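Local atomic coordinates of glycosaminoglycan xylosylkinase (Hydra vulgaris, PDB entry 5XOM), a protein that probably phosphorylates the xylose of the glycosaminoglycan–protein linkage region, as a sugar kinase of the Fam20 family with a protein-kinase-like fold. Residues T92-M97 with P112-R117; T124-Y129 with W227-N232; E135-H140 with P354-D359; N327-A332 with R366-V371. All coordinates share one frame; numbering follows the deposited sequence.

Interaction 1 of 4, residues T92-M97 with P112-R117; sequences TQLKAM and PKRYSR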
loop_
_atom_site.group_PDB
_atom_site.type_symbol
_atom_site.label_atom_id
_atom_site.label_comp_id
_atom_site.label_asym_id
_atom_site.label_seq_id
_atom_site.Cartn_x
_atom_site.Cartn_y
_atom_site.Cartn_z
ATOM N N THR A 92 5.850 30.366 19.182
ATOM C CA THR A 92 5.597 31.693 18.651
ATOM C C THR A 92 4.222 31.836 18.022
ATOM O O THR A 92 3.768 32.965 17.809
ATOM C CB THR A 92 6.651 32.016 17.586
ATOM O OG1 THR A 92 6.232 33.147 16.811
ATOM C CG2 THR A 92 6.836 30.814 16.658
ATOM N N GLN A 93 3.551 30.725 17.737
ATOM C CA GLN A 93 2.371 30.708 16.888
ATOM C C GLN A 93 1.140 30.267 17.664
ATOM O O GLN A 93 1.218 29.390 18.531
ATOM C CB GLN A 93 2.599 29.798 15.686
ATOM C CG GLN A 93 3.685 30.323 14.764
ATOM C CD GLN A 93 3.384 31.720 14.252
ATOM O OE1 GLN A 93 2.282 31.996 13.778
ATOM N NE2 GLN A 93 4.363 32.614 14.357
ATOM N N LEU A 94 -0.002 30.869 17.342
ATOM C CA LEU A 94 -1.250 30.458 17.967
ATOM C C LEU A 94 -1.700 29.134 17.366
ATOM O O LEU A 94 -1.795 28.997 16.141
ATOM C CB LEU A 94 -2.321 31.531 17.780
ATOM C CG LEU A 94 -3.727 31.160 18.247
ATOM C CD1 LEU A 94 -3.683 30.737 19.703
ATOM C CD2 LEU A 94 -4.661 32.355 18.074
ATOM N N LYS A 95 -1.940 28.152 18.225
ATOM C CA LYS A 95 -2.443 26.851 17.810
ATOM C C LYS A 95 -3.113 26.201 19.011
ATOM O O LYS A 95 -3.065 26.718 20.128
ATOM C CB LYS A 95 -1.324 25.966 17.257
ATOM C CG LYS A 95 -0.293 25.559 18.299
ATOM C CD LYS A 95 0.951 24.985 17.631
ATOM C CE LYS A 95 2.016 24.606 18.649
ATOM N NZ LYS A 95 3.254 24.121 17.975
ATOM N N ALA A 96 -3.720 25.046 18.771
ATOM C CA ALA A 96 -4.317 24.238 19.818
ATOM C C ALA A 96 -3.877 22.794 19.623
ATOM O O ALA A 96 -3.318 22.425 18.587
ATOM C CB ALA A 96 -5.850 24.340 19.820
ATOM N N MET A 97 -4.120 21.972 20.635
ATOM C CA MET A 97 -3.830 20.546 20.565
ATOM C C MET A 97 -5.123 19.797 20.871
ATOM O O MET A 97 -5.761 20.058 21.895
ATOM C CB MET A 97 -2.696 20.202 21.542
ATOM C CG MET A 97 -2.104 18.799 21.469
ATOM S SD MET A 97 -3.231 17.422 21.767
ATOM C CE MET A 97 -3.025 17.164 23.517
ATOM N N PRO A 112 -5.499 27.101 13.157
ATOM C CA PRO A 112 -6.678 27.789 12.623
ATOM C C PRO A 112 -6.345 28.645 11.409
ATOM O O PRO A 112 -5.216 29.102 11.226
ATOM C CB PRO A 112 -7.151 28.654 13.803
ATOM C CG PRO A 112 -5.935 28.854 14.629
ATOM C CD PRO A 112 -5.094 27.621 14.476
ATOM N N LYS A 113 -7.359 28.857 10.575
ATOM C CA LYS A 113 -7.276 29.842 9.504
ATOM C C LYS A 113 -7.013 31.240 10.055
ATOM O O LYS A 113 -7.644 31.670 11.029
ATOM C CB LYS A 113 -8.574 29.824 8.701
ATOM C CG LYS A 113 -8.711 30.950 7.701
ATOM C CD LYS A 113 -10.071 30.916 7.026
ATOM C CE LYS A 113 -10.468 32.302 6.564
ATOM N NZ LYS A 113 -10.498 32.449 5.101
ATOM N N ARG A 114 -6.070 31.953 9.426
ATOM C CA ARG A 114 -5.717 33.311 9.825
ATOM C C ARG A 114 -5.788 34.321 8.690
ATOM O O ARG A 114 -5.743 35.524 8.961
ATOM C CB ARG A 114 -4.299 33.347 10.416
ATOM C CG ARG A 114 -4.028 32.255 11.427
ATOM C CD ARG A 114 -4.836 32.449 12.683
ATOM N NE ARG A 114 -4.781 33.828 13.140
ATOM C CZ ARG A 114 -3.931 34.270 14.061
ATOM N NH1 ARG A 114 -3.060 33.440 14.618
ATOM N NH2 ARG A 114 -3.944 35.538 14.426
ATOM N N TYR A 115 -5.870 33.878 7.439
ATOM C CA TYR A 115 -5.841 34.761 6.282
ATOM C C TYR A 115 -6.837 34.261 5.252
ATOM O O TYR A 115 -7.224 33.087 5.253
ATOM C CB TYR A 115 -4.460 34.807 5.609
ATOM C CG TYR A 115 -3.303 35.325 6.431
ATOM C CD1 TYR A 115 -3.191 36.672 6.752
ATOM C CD2 TYR A 115 -2.311 34.468 6.868
ATOM C CE1 TYR A 115 -2.118 37.143 7.489
ATOM C CE2 TYR A 115 -1.238 34.929 7.606
ATOM C CZ TYR A 115 -1.147 36.267 7.914
ATOM O OH TYR A 115 -0.078 36.728 8.651
ATOM N N SER A 116 -7.229 35.158 4.352
ATOM C CA SER A 116 -7.911 34.737 3.140
ATOM C C SER A 116 -6.956 33.953 2.242
ATOM O O SER A 116 -5.728 34.093 2.322
ATOM C CB SER A 116 -8.439 35.941 2.364
ATOM O OG SER A 116 -9.291 36.729 3.166
ATOM N N ARG A 117 -7.538 33.162 1.332
ATOM C CA ARG A 117 -6.716 32.381 0.410
ATOM C C ARG A 117 -5.883 33.263 -0.495
ATOM O O ARG A 117 -4.792 32.862 -0.914
ATOM C CB ARG A 117 -7.585 31.492 -0.477
ATOM C CG ARG A 117 -8.255 30.364 0.262
ATOM C CD ARG A 117 -7.257 29.239 0.635
ATOM N NE ARG A 117 -8.006 28.047 0.979
ATOM C CZ ARG A 117 -8.566 27.869 2.163
ATOM N NH1 ARG A 117 -8.439 28.769 3.131
ATOM N NH2 ARG A 117 -9.259 26.763 2.396
HETATM O O HOH W 1 0.131 33.054 15.662
HETATM O O HOH W 2 -2.458 30.637 14.189
#
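L94 meets R114 and P112 where the lead-in to strand 96-100 passes the end of strand 106-112 and the loop residues after it. The packed part is small and centred on L94, which is buried. Its CB lies 3.8 Å from R114 NH1, and its CD2 branch reaches the same nitrogen at 4.0 Å, the two side chains crossing at about a right angle. R114 comes to this place because its chain bends at both chi2 (-68°) and chi3 (-46°), folding the guanidinium back toward the leucine. Beside it the P112 ring leans on the backbone: P112 CD is 3.9 Å from L94 O and 4.3 Å from K95 CA. No direct hydrogen bond joins the two segments.

The polar side is looser and runs through water. One water donates a hydrogen bond to L94 O (2.6 Å) and accepts one from R114 NH1 (2.9 Å), lying at the guanidinium edge and in its plane. A second water accepts from L94 N at 2.8 Å and donates to Q93 OE1, with only a weak bond to R114 NH1. The L94 peptide units are thus tied to the arginine indirectly, while the K95 side chain leads off into solvent.

A199 of strand 199-200 packs against L94, P112 and R114, and Y129 makes a cation-pi contact with R114. Just beyond, A96 pairs by backbone hydrogen bonds with F110, so the contact lies where neighbouring antiparallel strands 96-100 and 106-112 part at one end of the five-stranded sheet.

Interaction 2 of 4, residues T124-Y129 with W227-N232; sequences TPYEGY and WRRTYN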
loop_
_atom_site.group_PDB
_atom_site.type_symbol
_atom_site.label_atom_id
_atom_site.label_comp_id
_atom_site.label_asym_id
_atom_site.label_seq_id
_atom_site.Cartn_x
_atom_site.Cartn_y
_atom_site.Cartn_z
ATOM N N THR A 124 9.449 40.641 5.380
ATOM C CA THR A 124 10.483 39.615 5.468
ATOM C C THR A 124 9.992 38.304 4.851
ATOM O O THR A 124 8.783 38.030 4.860
ATOM C CB THR A 124 10.912 39.370 6.913
ATOM O OG1 THR A 124 9.826 38.792 7.645
ATOM C CG2 THR A 124 11.290 40.699 7.574
ATOM N N PRO A 125 10.887 37.495 4.269
ATOM C CA PRO A 125 10.484 36.182 3.723
ATOM C C PRO A 125 9.737 35.264 4.692
ATOM O O PRO A 125 9.107 34.294 4.263
ATOM C CB PRO A 125 11.830 35.561 3.325
ATOM C CG PRO A 125 12.743 36.720 3.087
ATOM C CD PRO A 125 12.325 37.759 4.089
ATOM N N TYR A 126 9.795 35.560 5.991
ATOM C CA TYR A 126 9.230 34.720 7.045
ATOM C C TYR A 126 8.051 35.379 7.755
ATOM O O TYR A 126 7.651 34.927 8.835
ATOM C CB TYR A 126 10.328 34.278 8.019
ATOM C CG TYR A 126 11.180 35.390 8.584
ATOM C CD1 TYR A 126 10.754 36.174 9.652
ATOM C CD2 TYR A 126 12.429 35.651 8.033
ATOM C CE1 TYR A 126 11.559 37.192 10.151
ATOM C CE2 TYR A 126 13.232 36.655 8.517
ATOM C CZ TYR A 126 12.798 37.426 9.575
ATOM O OH TYR A 126 13.614 38.429 10.057
ATOM N N GLU A 127 7.531 36.469 7.193
ATOM C CA GLU A 127 6.522 37.290 7.844
ATOM C C GLU A 127 5.233 36.493 8.078
ATOM O O GLU A 127 4.899 35.573 7.321
ATOM C CB GLU A 127 6.225 38.508 6.962
ATOM C CG GLU A 127 5.411 39.604 7.608
ATOM C CD GLU A 127 6.245 40.436 8.553
ATOM O OE1 GLU A 127 7.490 40.359 8.467
ATOM O OE2 GLU A 127 5.659 41.169 9.377
ATOM N N GLY A 128 4.501 36.864 9.133
ATOM C CA GLY A 128 3.092 36.538 9.285
ATOM C C GLY A 128 2.824 35.321 10.161
ATOM O O GLY A 128 3.723 34.683 10.719
ATOM N N TYR A 129 1.533 35.011 10.273
ATOM C CA TYR A 129 1.048 33.845 10.995
ATOM C C TYR A 129 1.226 32.581 10.168
ATOM O O TYR A 129 1.361 32.621 8.943
ATOM C CB TYR A 129 -0.438 33.970 11.324
ATOM C CG TYR A 129 -0.836 35.274 11.969
ATOM C CD1 TYR A 129 -0.179 35.743 13.085
ATOM C CD2 TYR A 129 -1.858 36.035 11.452
ATOM C CE1 TYR A 129 -0.543 36.933 13.674
ATOM C CE2 TYR A 129 -2.221 37.231 12.036
ATOM C CZ TYR A 129 -1.560 37.675 13.146
ATOM O OH TYR A 129 -1.919 38.865 13.735
ATOM N N TRP A 227 22.064 26.972 7.497
ATOM C CA TRP A 227 21.705 28.060 6.595
ATOM C C TRP A 227 20.592 28.940 7.151
ATOM O O TRP A 227 19.924 29.645 6.389
ATOM C CB TRP A 227 21.321 27.500 5.225
ATOM C CG TRP A 227 22.518 27.112 4.407
ATOM C CD1 TRP A 227 23.187 27.901 3.518
ATOM C CD2 TRP A 227 23.196 25.847 4.409
ATOM N NE1 TRP A 227 24.237 27.208 2.965
ATOM C CE2 TRP A 227 24.264 25.945 3.493
ATOM C CE3 TRP A 227 23.002 24.642 5.091
ATOM C CZ2 TRP A 227 25.134 24.885 3.242
ATOM C CZ3 TRP A 227 23.865 23.589 4.840
ATOM C CH2 TRP A 227 24.919 23.717 3.924
ATOM N N ARG A 228 20.391 28.928 8.467
ATOM C CA ARG A 228 19.374 29.767 9.083
ATOM C C ARG A 228 19.688 31.248 8.885
ATOM O O ARG A 228 20.835 31.650 8.666
ATOM C CB ARG A 228 19.253 29.454 10.575
ATOM C CG ARG A 228 20.484 29.799 11.405
ATOM C CD ARG A 228 20.369 29.176 12.789
ATOM N NE ARG A 228 21.503 29.496 13.652
ATOM C CZ ARG A 228 22.666 28.849 13.633
ATOM N NH1 ARG A 228 22.861 27.846 12.787
ATOM N NH2 ARG A 228 23.642 29.208 14.460
ATOM N N ARG A 229 18.642 32.061 8.967
ATOM C CA ARG A 229 18.760 33.499 8.820
ATOM C C ARG A 229 19.103 34.141 10.159
ATOM O O ARG A 229 19.077 33.502 11.215
ATOM C CB ARG A 229 17.467 34.085 8.254
ATOM C CG ARG A 229 17.127 33.504 6.910
ATOM C CD ARG A 229 15.698 33.766 6.481
ATOM N NE ARG A 229 15.444 33.032 5.247
ATOM C CZ ARG A 229 15.782 33.473 4.041
ATOM N NH1 ARG A 229 16.374 34.651 3.909
ATOM N NH2 ARG A 229 15.529 32.737 2.969
ATOM N N THR A 230 19.431 35.431 10.105
ATOM C CA THR A 230 19.858 36.139 11.304
ATOM C C THR A 230 18.683 36.651 12.124
ATOM O O THR A 230 18.807 36.804 13.345
ATOM C CB THR A 230 20.760 37.310 10.924
ATOM O OG1 THR A 230 20.080 38.126 9.962
ATOM C CG2 THR A 230 22.053 36.801 10.315
ATOM N N TYR A 231 17.549 36.927 11.474
ATOM C CA TYR A 231 16.377 37.503 12.135
ATOM C C TYR A 231 16.735 38.848 12.763
ATOM O O TYR A 231 16.325 39.183 13.877
ATOM C CB TYR A 231 15.771 36.523 13.141
ATOM C CG TYR A 231 15.232 35.307 12.422
ATOM C CD1 TYR A 231 13.976 35.328 11.826
ATOM C CD2 TYR A 231 16.008 34.164 12.273
ATOM C CE1 TYR A 231 13.492 34.228 11.141
ATOM C CE2 TYR A 231 15.535 33.062 11.588
ATOM C CZ TYR A 231 14.275 33.100 11.024
ATOM O OH TYR A 231 13.797 32.009 10.339
ATOM N N ASN A 232 17.538 39.602 12.024
ATOM C CA ASN A 232 17.882 40.994 12.252
ATOM C C ASN A 232 18.286 41.518 10.874
ATOM O O ASN A 232 17.895 40.940 9.853
ATOM C CB ASN A 232 18.980 41.108 13.328
ATOM C CG ASN A 232 20.324 40.611 12.842
ATOM O OD1 ASN A 232 20.733 40.944 11.745
ATOM N ND2 ASN A 232 20.998 39.789 13.638
#
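Y126 and Y231 make the aromatic part of this surface contact, an edge-to-face pair with ring centroids 4.4 Å apart and planes at 52°. The Y231 edge comes down on one face of Y126: Y231 CE1 sits over the ring centre, and Y231 CD1 approaches Y126 CZ to 3.3 Å. On the opposite face lies T124 OG1, offset toward the rim, so Y126 is held between its own turn and the other segment.

Aliphatic packing adds R229. Its chain, extended from CG to NE, runs counter to the Y126 side chain, with R229 CD 4.1 Å from Y126 CD2. P125 CG lies over one guanidinium face, offset toward its rim, 4.3 Å from R229 NH1.

The polar bonds are made within or beyond the segments. T124 OG1 donates to the anti lone pair of E127 OE1 at 2.9 Å, and E127 N bonds to T124 O, closing a type I beta turn. R229 NE and NH2 go to A276 O and S310 OG, and Y231 OH bonds to D277 OD1.

R229 and Y231 thus tie the loop to A276-D277, between helix 259-273 and strand 280-286, the catalytic-loop position in protein kinases, consistent with a kinase-like C-lobe.

Interaction 3 of 4, residues E135-H140 with P354-D359; sequences EIAAFH and PILTSD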
loop_
_atom_site.group_PDB
_atom_site.type_symbol
_atom_site.label_atom_id
_atom_site.label_comp_id
_atom_site.label_asym_id
_atom_site.label_seq_id
_atom_site.Cartn_x
_atom_site.Cartn_y
_atom_site.Cartn_z
ATOM N N GLU A 135 -0.085 24.050 5.349
ATOM C CA GLU A 135 0.228 22.732 5.897
ATOM C C GLU A 135 -0.391 21.632 5.048
ATOM O O GLU A 135 0.247 20.607 4.789
ATOM C CB GLU A 135 -0.260 22.606 7.348
ATOM C CG GLU A 135 0.506 23.442 8.375
ATOM C CD GLU A 135 1.832 22.819 8.834
ATOM O OE1 GLU A 135 2.361 21.897 8.170
ATOM O OE2 GLU A 135 2.350 23.266 9.881
ATOM N N ILE A 136 -1.640 21.825 4.615
ATOM C CA ILE A 136 -2.309 20.831 3.779
ATOM C C ILE A 136 -1.584 20.680 2.448
ATOM O O ILE A 136 -1.281 19.565 2.009
ATOM C CB ILE A 136 -3.785 21.215 3.574
ATOM C CG1 ILE A 136 -4.505 21.252 4.923
ATOM C CG2 ILE A 136 -4.469 20.226 2.637
ATOM C CD1 ILE A 136 -5.821 21.962 4.876
ATOM N N ALA A 137 -1.297 21.804 1.786
ATOM C CA ALA A 137 -0.636 21.745 0.489
ATOM C C ALA A 137 0.764 21.154 0.609
ATOM O O ALA A 137 1.178 20.350 -0.231
ATOM C CB ALA A 137 -0.585 23.133 -0.139
ATOM N N ALA A 138 1.501 21.525 1.658
ATOM C CA ALA A 138 2.860 21.015 1.818
ATOM C C ALA A 138 2.863 19.507 2.055
ATOM O O ALA A 138 3.749 18.797 1.568
ATOM C CB ALA A 138 3.558 21.740 2.969
ATOM N N PHE A 139 1.879 18.996 2.795
ATOM C CA PHE A 139 1.840 17.560 3.035
ATOM C C PHE A 139 1.593 16.787 1.741
ATOM O O PHE A 139 2.296 15.813 1.453
ATOM C CB PHE A 139 0.779 17.230 4.085
ATOM C CG PHE A 139 0.263 15.830 3.997
ATOM C CD1 PHE A 139 1.078 14.748 4.299
ATOM C CD2 PHE A 139 -1.049 15.592 3.620
ATOM C CE1 PHE A 139 0.595 13.455 4.212
ATOM C CE2 PHE A 139 -1.540 14.305 3.532
ATOM C CZ PHE A 139 -0.718 13.234 3.827
ATOM N N HIS A 140 0.639 17.227 0.921
ATOM C CA HIS A 140 0.394 16.502 -0.322
ATOM C C HIS A 140 1.533 16.675 -1.311
ATOM O O HIS A 140 1.823 15.754 -2.084
ATOM C CB HIS A 140 -0.929 16.932 -0.942
ATOM C CG HIS A 140 -2.110 16.443 -0.177
ATOM N ND1 HIS A 140 -2.505 15.123 -0.196
ATOM C CD2 HIS A 140 -2.966 17.082 0.653
ATOM C CE1 HIS A 140 -3.559 14.972 0.586
ATOM N NE2 HIS A 140 -3.859 16.146 1.112
ATOM N N PRO A 354 -11.149 24.694 -2.123
ATOM C CA PRO A 354 -9.768 24.930 -2.608
ATOM C C PRO A 354 -8.739 25.224 -1.518
ATOM O O PRO A 354 -9.018 25.965 -0.571
ATOM C CB PRO A 354 -9.904 26.151 -3.539
ATOM C CG PRO A 354 -11.342 26.442 -3.670
ATOM C CD PRO A 354 -12.126 25.642 -2.685
ATOM N N ILE A 355 -7.553 24.645 -1.673
ATOM C CA ILE A 355 -6.471 24.805 -0.708
ATOM C C ILE A 355 -5.535 25.938 -1.112
ATOM O O ILE A 355 -5.103 26.726 -0.265
ATOM C CB ILE A 355 -5.704 23.474 -0.567
ATOM C CG1 ILE A 355 -6.653 22.341 -0.149
ATOM C CG2 ILE A 355 -4.551 23.618 0.414
ATOM C CD1 ILE A 355 -7.433 22.612 1.110
ATOM N N LEU A 356 -5.215 26.034 -2.401
ATOM C CA LEU A 356 -4.339 27.068 -2.925
ATOM C C LEU A 356 -5.025 27.796 -4.069
ATOM O O LEU A 356 -5.810 27.207 -4.820
ATOM C CB LEU A 356 -3.004 26.496 -3.443
ATOM C CG LEU A 356 -2.065 25.780 -2.478
ATOM C CD1 LEU A 356 -0.936 25.078 -3.246
ATOM C CD2 LEU A 356 -1.508 26.772 -1.481
ATOM N N THR A 357 -4.720 29.085 -4.198
ATOM C CA THR A 357 -5.143 29.819 -5.380
ATOM C C THR A 357 -4.342 29.353 -6.588
ATOM O O THR A 357 -3.251 28.788 -6.464
ATOM C CB THR A 357 -4.925 31.323 -5.207
ATOM O OG1 THR A 357 -3.530 31.573 -4.990
ATOM C CG2 THR A 357 -5.722 31.857 -4.021
ATOM N N SER A 358 -4.886 29.612 -7.776
ATOM C CA SER A 358 -4.169 29.216 -8.985
ATOM C C SER A 358 -2.835 29.946 -9.111
ATOM O O SER A 358 -1.926 29.426 -9.772
ATOM C CB SER A 358 -5.036 29.476 -10.218
ATOM O OG SER A 358 -5.440 30.829 -10.278
ATOM N N ASP A 359 -2.690 31.118 -8.484
ATOM C CA ASP A 359 -1.412 31.819 -8.534
ATOM C C ASP A 359 -0.327 31.094 -7.740
ATOM O O ASP A 359 0.834 31.070 -8.153
ATOM C CB ASP A 359 -1.562 33.264 -8.021
ATOM C CG ASP A 359 -2.406 34.142 -8.949
ATOM O OD1 ASP A 359 -2.344 33.969 -10.176
ATOM O OD2 ASP A 359 -3.083 35.069 -8.440
#
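A137, on helix 132-144, and I355, in the turn leading to helix 358-382, bring their CA atoms to 6.7 Å, the closest CA pair between the two segments. The contact itself is wholly apolar. I355 CG2 stands 4.0 Å from I136 CB and equally 4.0 Å from A137 CB, fitting against the helix where these two residues adjoin. The other branch of I355 is folded (chi2 -55°), which turns CD1 back to I136: I355 CD1 is 4.1 Å from both I136 CG2 and I136 CD1, and the two isoleucines cross at about a right angle. L356 closes on the alanine instead. Its fork straddles A137 CB, with L356 CD1 at 3.7 Å and L356 CD2 at 4.0 Å, and L356 CG too lies close to that methyl, at 3.8 Å.

Next in the chain, T357 is the N-cap of helix 358-382, its OG1 making a weak bond to H360 N. N133 ND2 bonds to I355 O, and L347 of helix 339-347 covers I355 and L356. On the other side of helix 132-144, E135 forms a salt bridge to K111 of strand 106-112, consistent with the lysine–glutamate pair of protein kinases, and A138 packs on F269 and I273 of helix 259-273.

Interaction 4 of 4, residues N327-A332 with R366-V371; sequences NRLKIA and RRLLLV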
loop_
_atom_site.group_PDB
_atom_site.type_symbol
_atom_site.label_atom_id
_atom_site.label_comp_id
_atom_site.label_asym_id
_atom_site.label_seq_id
_atom_site.Cartn_x
_atom_site.Cartn_y
_atom_site.Cartn_z
ATOM N N ASN A 327 16.151 12.166 -9.961
ATOM C CA ASN A 327 15.315 11.378 -10.860
ATOM C C ASN A 327 13.848 11.776 -10.750
ATOM O O ASN A 327 13.155 11.894 -11.767
ATOM C CB ASN A 327 15.497 9.889 -10.568
ATOM C CG ASN A 327 16.891 9.402 -10.909
ATOM O OD1 ASN A 327 17.549 9.943 -11.801
ATOM N ND2 ASN A 327 17.350 8.376 -10.199
ATOM N N ARG A 328 13.354 11.987 -9.527
ATOM C CA ARG A 328 11.950 12.362 -9.370
ATOM C C ARG A 328 11.697 13.777 -9.880
ATOM O O ARG A 328 10.651 14.046 -10.484
ATOM C CB ARG A 328 11.527 12.223 -7.905
ATOM C CG ARG A 328 11.694 10.804 -7.347
ATOM C CD ARG A 328 10.923 10.586 -6.036
ATOM N NE ARG A 328 11.362 11.486 -4.970
ATOM C CZ ARG A 328 12.345 11.219 -4.115
ATOM N NH1 ARG A 328 13.008 10.070 -4.190
ATOM N NH2 ARG A 328 12.670 12.104 -3.182
ATOM N N LEU A 329 12.653 14.689 -9.670
ATOM C CA LEU A 329 12.514 16.049 -10.186
ATOM C C LEU A 329 12.470 16.065 -11.706
ATOM O O LEU A 329 11.786 16.907 -12.299
ATOM C CB LEU A 329 13.658 16.937 -9.696
ATOM C CG LEU A 329 13.689 17.322 -8.214
ATOM C CD1 LEU A 329 14.832 18.285 -7.954
ATOM C CD2 LEU A 329 12.375 17.923 -7.765
ATOM N N LYS A 330 13.191 15.152 -12.356
ATOM C CA LYS A 330 13.213 15.162 -13.809
ATOM C C LYS A 330 11.950 14.541 -14.385
ATOM O O LYS A 330 11.465 14.992 -15.428
ATOM C CB LYS A 330 14.441 14.406 -14.314
ATOM C CG LYS A 330 15.749 15.101 -13.998
ATOM C CD LYS A 330 16.667 15.143 -15.206
ATOM C CE LYS A 330 16.613 13.848 -16.011
ATOM N NZ LYS A 330 17.270 12.698 -15.325
ATOM N N ILE A 331 11.385 13.547 -13.700
ATOM C CA ILE A 331 10.072 13.022 -14.063
ATOM C C ILE A 331 9.001 14.094 -13.902
ATOM O O ILE A 331 8.064 14.182 -14.705
ATOM C CB ILE A 331 9.756 11.770 -13.223
ATOM C CG1 ILE A 331 10.653 10.604 -13.653
ATOM C CG2 ILE A 331 8.278 11.407 -13.314
ATOM C CD1 ILE A 331 10.507 9.371 -12.783
ATOM N N ALA A 332 9.130 14.939 -12.875
ATOM C CA ALA A 332 8.112 15.954 -12.620
ATOM C C ALA A 332 8.105 17.024 -13.706
ATOM O O ALA A 332 7.037 17.504 -14.100
ATOM C CB ALA A 332 8.333 16.585 -11.243
ATOM N N ARG A 366 6.621 27.396 -11.724
ATOM C CA ARG A 366 7.705 28.338 -11.982
ATOM C C ARG A 366 8.938 27.996 -11.157
ATOM O O ARG A 366 10.063 28.007 -11.669
ATOM C CB ARG A 366 7.241 29.767 -11.690
ATOM C CG ARG A 366 8.268 30.834 -12.040
ATOM C CD ARG A 366 7.703 32.241 -11.831
ATOM N NE ARG A 366 7.454 32.495 -10.419
ATOM C CZ ARG A 366 6.243 32.631 -9.889
ATOM N NH1 ARG A 366 5.168 32.554 -10.662
ATOM N NH2 ARG A 366 6.109 32.840 -8.585
ATOM N N ARG A 367 8.745 27.675 -9.879
ATOM C CA ARG A 367 9.892 27.423 -9.017
ATOM C C ARG A 367 10.551 26.083 -9.320
ATOM O O ARG A 367 11.754 25.922 -9.083
ATOM C CB ARG A 367 9.456 27.492 -7.559
ATOM C CG ARG A 367 9.138 28.901 -7.097
ATOM C CD ARG A 367 8.303 28.898 -5.836
ATOM N NE ARG A 367 7.732 30.219 -5.602
ATOM C CZ ARG A 367 6.744 30.467 -4.749
ATOM N NH1 ARG A 367 6.213 29.479 -4.041
ATOM N NH2 ARG A 367 6.283 31.705 -4.605
ATOM N N LEU A 368 9.795 25.124 -9.859
ATOM C CA LEU A 368 10.399 23.859 -10.258
ATOM C C LEU A 368 11.413 24.072 -11.373
ATOM O O LEU A 368 12.509 23.496 -11.343
ATOM C CB LEU A 368 9.311 22.871 -10.680
ATOM C CG LEU A 368 9.750 21.516 -11.243
ATOM C CD1 LEU A 368 10.684 20.805 -10.281
ATOM C CD2 LEU A 368 8.537 20.650 -11.544
ATOM N N LEU A 369 11.092 24.936 -12.343
ATOM C CA LEU A 369 12.063 25.262 -13.384
ATOM C C LEU A 369 13.278 25.977 -12.806
ATOM O O LEU A 369 14.406 25.770 -13.269
ATOM C CB LEU A 369 11.426 26.109 -14.482
ATOM C CG LEU A 369 10.355 25.419 -15.323
ATOM C CD1 LEU A 369 9.853 26.365 -16.402
ATOM C CD2 LEU A 369 10.897 24.130 -15.932
ATOM N N LEU A 370 13.065 26.858 -11.826
ATOM C CA LEU A 370 14.197 27.525 -11.196
ATOM C C LEU A 370 15.088 26.530 -10.454
ATOM O O LEU A 370 16.305 26.730 -10.376
ATOM C CB LEU A 370 13.705 28.621 -10.249
ATOM C CG LEU A 370 12.879 29.758 -10.866
ATOM C CD1 LEU A 370 12.303 30.658 -9.778
ATOM C CD2 LEU A 370 13.724 30.564 -11.867
ATOM N N VAL A 371 14.505 25.458 -9.906
ATOM C CA VAL A 371 15.307 24.402 -9.289
ATOM C C VAL A 371 16.148 23.695 -10.341
ATOM O O VAL A 371 17.351 23.475 -10.157
ATOM C CB VAL A 371 14.396 23.409 -8.547
ATOM C CG1 VAL A 371 15.167 22.150 -8.170
ATOM C CG2 VAL A 371 13.816 24.047 -7.313
#
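L329 and A332 of helix 323-334 meet L368 and V371 of helix 358-382 in a largely buried, purely apolar helix-helix contact, its centre about 19 Å from the centre of the chain. The short helical segments approach to 10.8 Å between axes, and their N-to-C directions differ by 132°, so the pair is oblique but nearer antiparallel than parallel. At that spacing the backbones stand well apart and side-chain methyls bridge the gap.

L329 and L368 do the bridging, each with both branches. L329 CD1 touches V371 CG1 at 3.9 Å, the two side chains crossing at about a right angle, while L329 CD2 lies 4.2 Å from L368 CD1, where the two leucines lie alongside, pointing opposite ways. A chi1 of 175° turns L368 CG away from the backbone N, and the fork directs CD1 to L329 and L368 CD2 to A332 CB at 4.1 Å. Each helix contributes residues three apart, which lie on one face.

This belongs to the mainly helical part of the Fam20 kinase domain, comparable to the C-lobe of protein kinases. Helix 259-273 lies against both partners, I268 touching L329 and F271 packing on V371. On the flank of helix 358-382, R366 and R367 form salt bridges with D307, their NE atoms meeting OD1 and OD2 respectively, and R367 NH1 also bonds to L272 O.

In the fold
The four contacts run from the sheet side of the kinase fold into its helical part. Interactions 1 and 2 (centres about 18 Å apart) share the long connection between strand 106-112 and helix 132-144 and are joined by Y115 OH, which probably bonds to Y129 N. Interactions 1 and 3 have centres about 15 Å apart, and R117 NE probably bonds to P354 O between them. Interactions 3 and 4 both use helix 358-382 (centres about 18 Å apart); the centres of 1 and 4 are about 30 Å apart, across the chain's centre. Along the sequence interaction 3 crosses both 2 and 4: the 227-232 loop returns to the connection, and the lead-in of helix 358-382 to helix 132-144.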